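Local atomic coordinates of PtLCIB4 H88A mutant (Phaeodactylum tricornutum, PDB entry 5B5Z), a protein that binds zinc and belongs to the LCIB family, whose members probably act as beta-carbonic anhydrases interconverting carbon dioxide and bicarbonate. Residues Glu62-Leu67 against Gly243-Thr248; Gly113-Val118 against Gly136-Ser141. All blocks are in the same frame, centred on the assembly; numbering follows the deposited sequence.

Contact 1: Glu62-Leu67 against Gly243-Thr248; sequences EVTRPL and GIQINT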
loop_
_atom_site.group_PDB
_atom_site.type_symbol
_atom_site.label_atom_id
_atom_site.label_comp_id
_atom_site.label_asym_id
_atom_site.label_seq_id
_atom_site.Cartn_x
_atom_site.Cartn_y
_atom_site.Cartn_z
ATOM N N GLU A 62 -1.232 -9.099 3.288
ATOM C CA GLU A 62 -2.340 -8.806 4.210
ATOM C C GLU A 62 -1.948 -8.970 5.679
ATOM O O GLU A 62 -2.515 -8.320 6.546
ATOM C CB GLU A 62 -3.560 -9.699 3.918
ATOM C CG GLU A 62 -3.301 -11.204 4.015
ATOM C CD GLU A 62 -3.448 -11.776 5.422
ATOM O OE1 GLU A 62 -3.083 -12.959 5.625
ATOM O OE2 GLU A 62 -3.930 -11.060 6.325
ATOM N N VAL A 63 -0.970 -9.823 5.969
ATOM C CA VAL A 63 -0.615 -10.065 7.369
ATOM C C VAL A 63 0.040 -8.863 8.052
ATOM O O VAL A 63 0.182 -8.850 9.276
ATOM C CB VAL A 63 0.327 -11.295 7.536
ATOM C CG1 VAL A 63 -0.353 -12.543 7.028
ATOM C CG2 VAL A 63 1.668 -11.068 6.844
ATOM N N THR A 64 0.423 -7.843 7.286
ATOM C CA THR A 64 1.078 -6.699 7.900
ATOM C C THR A 64 0.060 -5.640 8.337
ATOM O O THR A 64 0.399 -4.720 9.080
ATOM C CB THR A 64 2.133 -6.065 6.952
ATOM O OG1 THR A 64 1.462 -5.486 5.836
ATOM C CG2 THR A 64 3.132 -7.116 6.459
ATOM N N ARG A 65 -1.197 -5.784 7.912
ATOM C CA ARG A 65 -2.233 -4.799 8.238
ATOM C C ARG A 65 -2.468 -4.511 9.737
ATOM O O ARG A 65 -2.755 -3.366 10.080
ATOM C CB ARG A 65 -3.579 -5.203 7.609
ATOM C CG ARG A 65 -3.602 -5.336 6.058
ATOM C CD ARG A 65 -3.494 -4.023 5.293
ATOM N NE ARG A 65 -2.103 -3.624 5.103
ATOM C CZ ARG A 65 -1.312 -4.116 4.152
ATOM N NH1 ARG A 65 -0.053 -3.701 4.065
ATOM N NH2 ARG A 65 -1.776 -5.022 3.288
ATOM N N PRO A 66 -2.365 -5.523 10.632
ATOM C CA PRO A 66 -2.644 -5.190 12.043
ATOM C C PRO A 66 -1.778 -4.079 12.637
ATOM O O PRO A 66 -2.259 -3.294 13.456
ATOM C CB PRO A 66 -2.374 -6.514 12.764
ATOM C CG PRO A 66 -2.697 -7.544 11.741
ATOM C CD PRO A 66 -2.171 -6.977 10.462
ATOM N N LEU A 67 -0.525 -3.996 12.213
ATOM C CA LEU A 67 0.373 -2.959 12.699
ATOM C C LEU A 67 -0.078 -1.566 12.241
ATOM O O LEU A 67 -0.054 -0.609 13.016
ATOM C CB LEU A 67 1.806 -3.248 12.228
ATOM C CG LEU A 67 2.891 -2.283 12.711
ATOM C CD1 LEU A 67 2.910 -2.188 14.212
ATOM C CD2 LEU A 67 4.257 -2.681 12.164
ATOM N N GLY A 243 12.104 -1.401 11.864
ATOM C CA GLY A 243 12.489 -2.675 12.447
ATOM C C GLY A 243 11.943 -3.870 11.704
ATOM O O GLY A 243 11.786 -3.853 10.478
ATOM N N ILE A 244 11.634 -4.909 12.470
ATOM C CA ILE A 244 11.185 -6.186 11.932
ATOM C C ILE A 244 9.849 -6.574 12.535
ATOM O O ILE A 244 9.717 -6.723 13.745
ATOM C CB ILE A 244 12.214 -7.318 12.215
ATOM C CG1 ILE A 244 13.576 -6.923 11.628
ATOM C CG2 ILE A 244 11.684 -8.647 11.658
ATOM C CD1 ILE A 244 14.698 -7.805 12.067
ATOM N N GLN A 245 8.851 -6.703 11.665
ATOM C CA GLN A 245 7.517 -7.097 12.032
ATOM C C GLN A 245 7.444 -8.625 12.099
ATOM O O GLN A 245 7.827 -9.313 11.148
ATOM C CB GLN A 245 6.552 -6.499 10.998
ATOM C CG GLN A 245 5.117 -6.840 11.128
ATOM C CD GLN A 245 4.292 -6.058 10.121
ATOM O OE1 GLN A 245 4.808 -5.594 9.078
ATOM N NE2 GLN A 245 3.014 -5.903 10.418
ATOM N N ILE A 246 6.970 -9.161 13.218
ATOM C CA ILE A 246 6.885 -10.611 13.368
ATOM C C ILE A 246 5.425 -11.050 13.396
ATOM O O ILE A 246 4.676 -10.703 14.301
ATOM C CB ILE A 246 7.625 -11.084 14.634
ATOM C CG1 ILE A 246 9.106 -10.707 14.524
ATOM C CG2 ILE A 246 7.455 -12.590 14.826
ATOM C CD1 ILE A 246 9.930 -11.079 15.767
ATOM N N ASN A 247 5.021 -11.774 12.361
ATOM C CA ASN A 247 3.633 -12.184 12.210
ATOM C C ASN A 247 3.416 -13.574 12.793
ATOM O O ASN A 247 4.002 -14.555 12.334
ATOM C CB ASN A 247 3.235 -12.142 10.737
ATOM C CG ASN A 247 3.465 -10.780 10.125
ATOM O OD1 ASN A 247 4.190 -10.640 9.145
ATOM N ND2 ASN A 247 2.896 -9.771 10.734
ATOM N N THR A 248 2.550 -13.647 13.796
ATOM C CA THR A 248 2.351 -14.868 14.568
ATOM C C THR A 248 0.970 -15.470 14.290
ATOM O O THR A 248 0.133 -14.817 13.673
ATOM C CB THR A 248 2.484 -14.562 16.058
ATOM O OG1 THR A 248 1.496 -13.591 16.407
ATOM C CG2 THR A 248 3.889 -14.014 16.374
#
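The carboxamide of Gln245 reaches from strand 238-247 to the turn that leads into helix 65-75 and makes the hydrogen bond of this contact. Gln245 NE2 donates to Thr64 O at 3.2 Å. The N-H...O angle is 153°, and the oxygen lies in the amide plane of Gln245. The approach to the carbonyl is strongly side-on, with a C=O...N angle of 102°. Thr64 O also receives a weak bond from Leu67 N, so the Gln245 side chain and the Leu67 backbone share one acceptor. Gln245 spans the gap because its chain is fully stretched, with CG anti to the backbone N (chi1 177°) and no bend beyond it.

Carbon atoms of Thr64 and Leu67 make van der Waals contact with this amide. The Thr64 side chain crosses Gln245 at about a right angle, CB lying 3.4 Å from Gln245 OE1 and CG2 3.5 Å from the same oxygen. Thr64 OG1 turns instead to the carbonyls of Cys59 and Asp61. On the helix, Leu67 runs past Gln245 in the opposite sense, and its CB comes within 3.4 Å of Gln245 NE2.

Two residues further along the strand, Asn247 meets Val63, whose CG2 is 3.4 Å from Asn247 OD1. Asn247 ND2 is 3.2 Å from Val63 O, but the angle is too poor for a hydrogen bond; this amide is held by Asp254 through ND2 and by His115 through OD1.

The chemistry thus separates two roles: Gln245 ties down the loop after the zinc ligand Cys59, whereas Asn247, packed against Val63, links Asp254 to the zinc ligand His115, consistent with second-shell positioning of its ring.

Contact 2: Gly113-Val118 against Gly136-Ser141; sequences GSHVGV and GACCGS. With ZN (zinc ion), chain C.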
loop_
_atom_site.group_PDB
_atom_site.type_symbol
_atom_site.label_atom_id
_atom_site.label_comp_id
_atom_site.label_asym_id
_atom_site.label_seq_id
_atom_site.Cartn_x
_atom_site.Cartn_y
_atom_site.Cartn_z
ATOM N N GLY A 113 9.455 -1.425 7.955
ATOM C CA GLY A 113 10.127 -2.635 8.359
ATOM C C GLY A 113 9.947 -3.766 7.400
ATOM O O GLY A 113 9.058 -3.779 6.548
ATOM N N SER A 114 10.811 -4.754 7.578
ATOM C CA SER A 114 10.610 -6.042 6.969
ATOM C C SER A 114 9.601 -6.817 7.797
ATOM O O SER A 114 9.164 -6.366 8.843
ATOM C CB SER A 114 11.929 -6.805 6.921
ATOM O OG SER A 114 12.405 -7.000 8.251
ATOM N N HIS A 115 9.226 -7.994 7.339
ATOM C CA HIS A 115 8.414 -8.851 8.208
ATOM C C HIS A 115 8.741 -10.324 7.989
ATOM O O HIS A 115 9.393 -10.696 7.011
ATOM C CB HIS A 115 6.903 -8.592 8.016
ATOM C CG HIS A 115 6.328 -9.171 6.762
ATOM N ND1 HIS A 115 5.310 -10.102 6.765
ATOM C CD2 HIS A 115 6.616 -8.935 5.462
ATOM C CE1 HIS A 115 5.014 -10.427 5.517
ATOM N NE2 HIS A 115 5.776 -9.720 4.704
ATOM N N VAL A 116 8.284 -11.154 8.915
ATOM C CA VAL A 116 8.556 -12.585 8.852
ATOM C C VAL A 116 7.489 -13.324 9.644
ATOM O O VAL A 116 7.067 -12.853 10.699
ATOM C CB VAL A 116 9.966 -12.909 9.396
ATOM C CG1 VAL A 116 10.118 -12.458 10.847
ATOM C CG2 VAL A 116 10.260 -14.389 9.236
ATOM N N GLY A 117 7.039 -14.455 9.114
ATOM C CA GLY A 117 6.094 -15.305 9.815
ATOM C C GLY A 117 6.798 -16.270 10.748
ATOM O O GLY A 117 7.921 -16.693 10.487
ATOM N N VAL A 118 6.149 -16.579 11.859
ATOM C CA VAL A 118 6.645 -17.645 12.723
ATOM C C VAL A 118 5.433 -18.516 13.057
ATOM O O VAL A 118 4.368 -18.000 13.377
ATOM C CB VAL A 118 7.344 -17.097 13.986
ATOM C CG1 VAL A 118 6.397 -16.246 14.835
ATOM C CG2 VAL A 118 7.941 -18.264 14.798
ATOM N N GLY A 136 2.221 -21.113 3.351
ATOM C CA GLY A 136 3.187 -20.637 2.384
ATOM C C GLY A 136 4.156 -19.662 3.024
ATOM O O GLY A 136 4.102 -19.426 4.232
ATOM N N ALA A 137 5.036 -19.095 2.209
ATOM C CA ALA A 137 6.118 -18.256 2.706
ATOM C C ALA A 137 5.628 -16.926 3.264
ATOM O O ALA A 137 4.634 -16.363 2.805
ATOM C CB ALA A 137 7.128 -18.014 1.605
ATOM N N CYS A 138 6.357 -16.423 4.254
ATOM C CA CYS A 138 6.091 -15.119 4.855
ATOM C C CYS A 138 7.411 -14.606 5.423
ATOM O O CYS A 138 7.871 -15.119 6.438
ATOM C CB CYS A 138 5.031 -15.249 5.955
ATOM S SG CYS A 138 4.486 -13.714 6.715
ATOM N N CYS A 139 8.064 -13.620 4.812
ATOM C CA CYS A 139 7.636 -12.836 3.665
ATOM C C CYS A 139 7.831 -13.542 2.309
ATOM O O CYS A 139 8.944 -13.838 1.941
ATOM C CB CYS A 139 8.441 -11.537 3.716
ATOM S SG CYS A 139 8.120 -10.386 2.323
ATOM N N GLY A 140 6.757 -13.772 1.556
ATOM C CA GLY A 140 6.859 -14.433 0.263
ATOM C C GLY A 140 7.827 -13.782 -0.713
ATOM O O GLY A 140 8.657 -14.449 -1.346
ATOM N N SER A 141 7.720 -12.466 -0.846
ATOM C CA SER A 141 8.589 -11.713 -1.727
ATOM C C SER A 141 10.061 -11.853 -1.350
ATOM O O SER A 141 10.898 -12.115 -2.205
ATOM C CB SER A 141 8.186 -10.227 -1.729
ATOM O OG SER A 141 9.192 -9.431 -2.343
HETATM ZN ZN ZN C . 5.919 -9.780 2.631
HETATM O O HOH W 1 10.929 -12.997 5.621
HETATM O O HOH W 2 4.861 -11.331 2.238
#
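His115 and Cys139 meet at the zinc ion, bound by His115 NE2 at 2.1 Å and by Cys139 SG at 2.3 Å. Cys59 and a water 1.9 Å from zinc complete the coordination; that water lies at the ring edge of His115, in its plane, and takes a weak hydrogen bond from Gly140 N. With CG of His115 placed between its backbone N and carbonyl carbon (chi1 76°), the imidazole swings off the strand toward the cysteine loop, while Asn247 holds its ND1.

Both cysteine sulfurs lie obliquely to the ring, on the same side of its plane. Cys138 SG is 3.5 Å from His115 CE1; seen from the ring centroid it stands 61° off the normal, and Cys139 SG stands at a similar inclination from the same point.

Backbone bonds join strand and loop, directly and through a water. Gly117 N donates to Cys138 O at 2.9 Å, nearly straight at 175° but well above the carbonyl plane, and Val116 CA makes a CA-H...O contact with the same oxygen. A second water bridges His115 O and Cys139 N. The peptide between Cys138 and Cys139 is cis, and Cys139 is the N-cap residue of helix 140-154, where its side chain also caps a backbone N.

One histidine, two cysteines and a water around zinc, with the histidine near a strand end and a cysteine at a helix start, are consistent with the open (water-bound) site of beta-carbonic anhydrases.

In the fold
Contacts 1 and 2 lie side by side, their centres about 9 Å apart, on neighbouring parallel strands 238-247 and 107-117 of the mixed sheet. Besides the Asn247-His115 side-chain link, the strands are stitched by a probable backbone bond from Asn247 N to Val116 O, 2.8 Å long. In sequence, contact 2 is nested within the loop closed by contact 1: residues 62-67 come first, then 113-118, 136-141 and finally 243-248. The starts of helices 65-75 and 140-154 are gathered at one end of the sheet, where ligands distant in sequence converge on one zinc ion. Glu62 and Arg65 extend contact 1 to the second subunit, bringing the dimer interface close to the metal site.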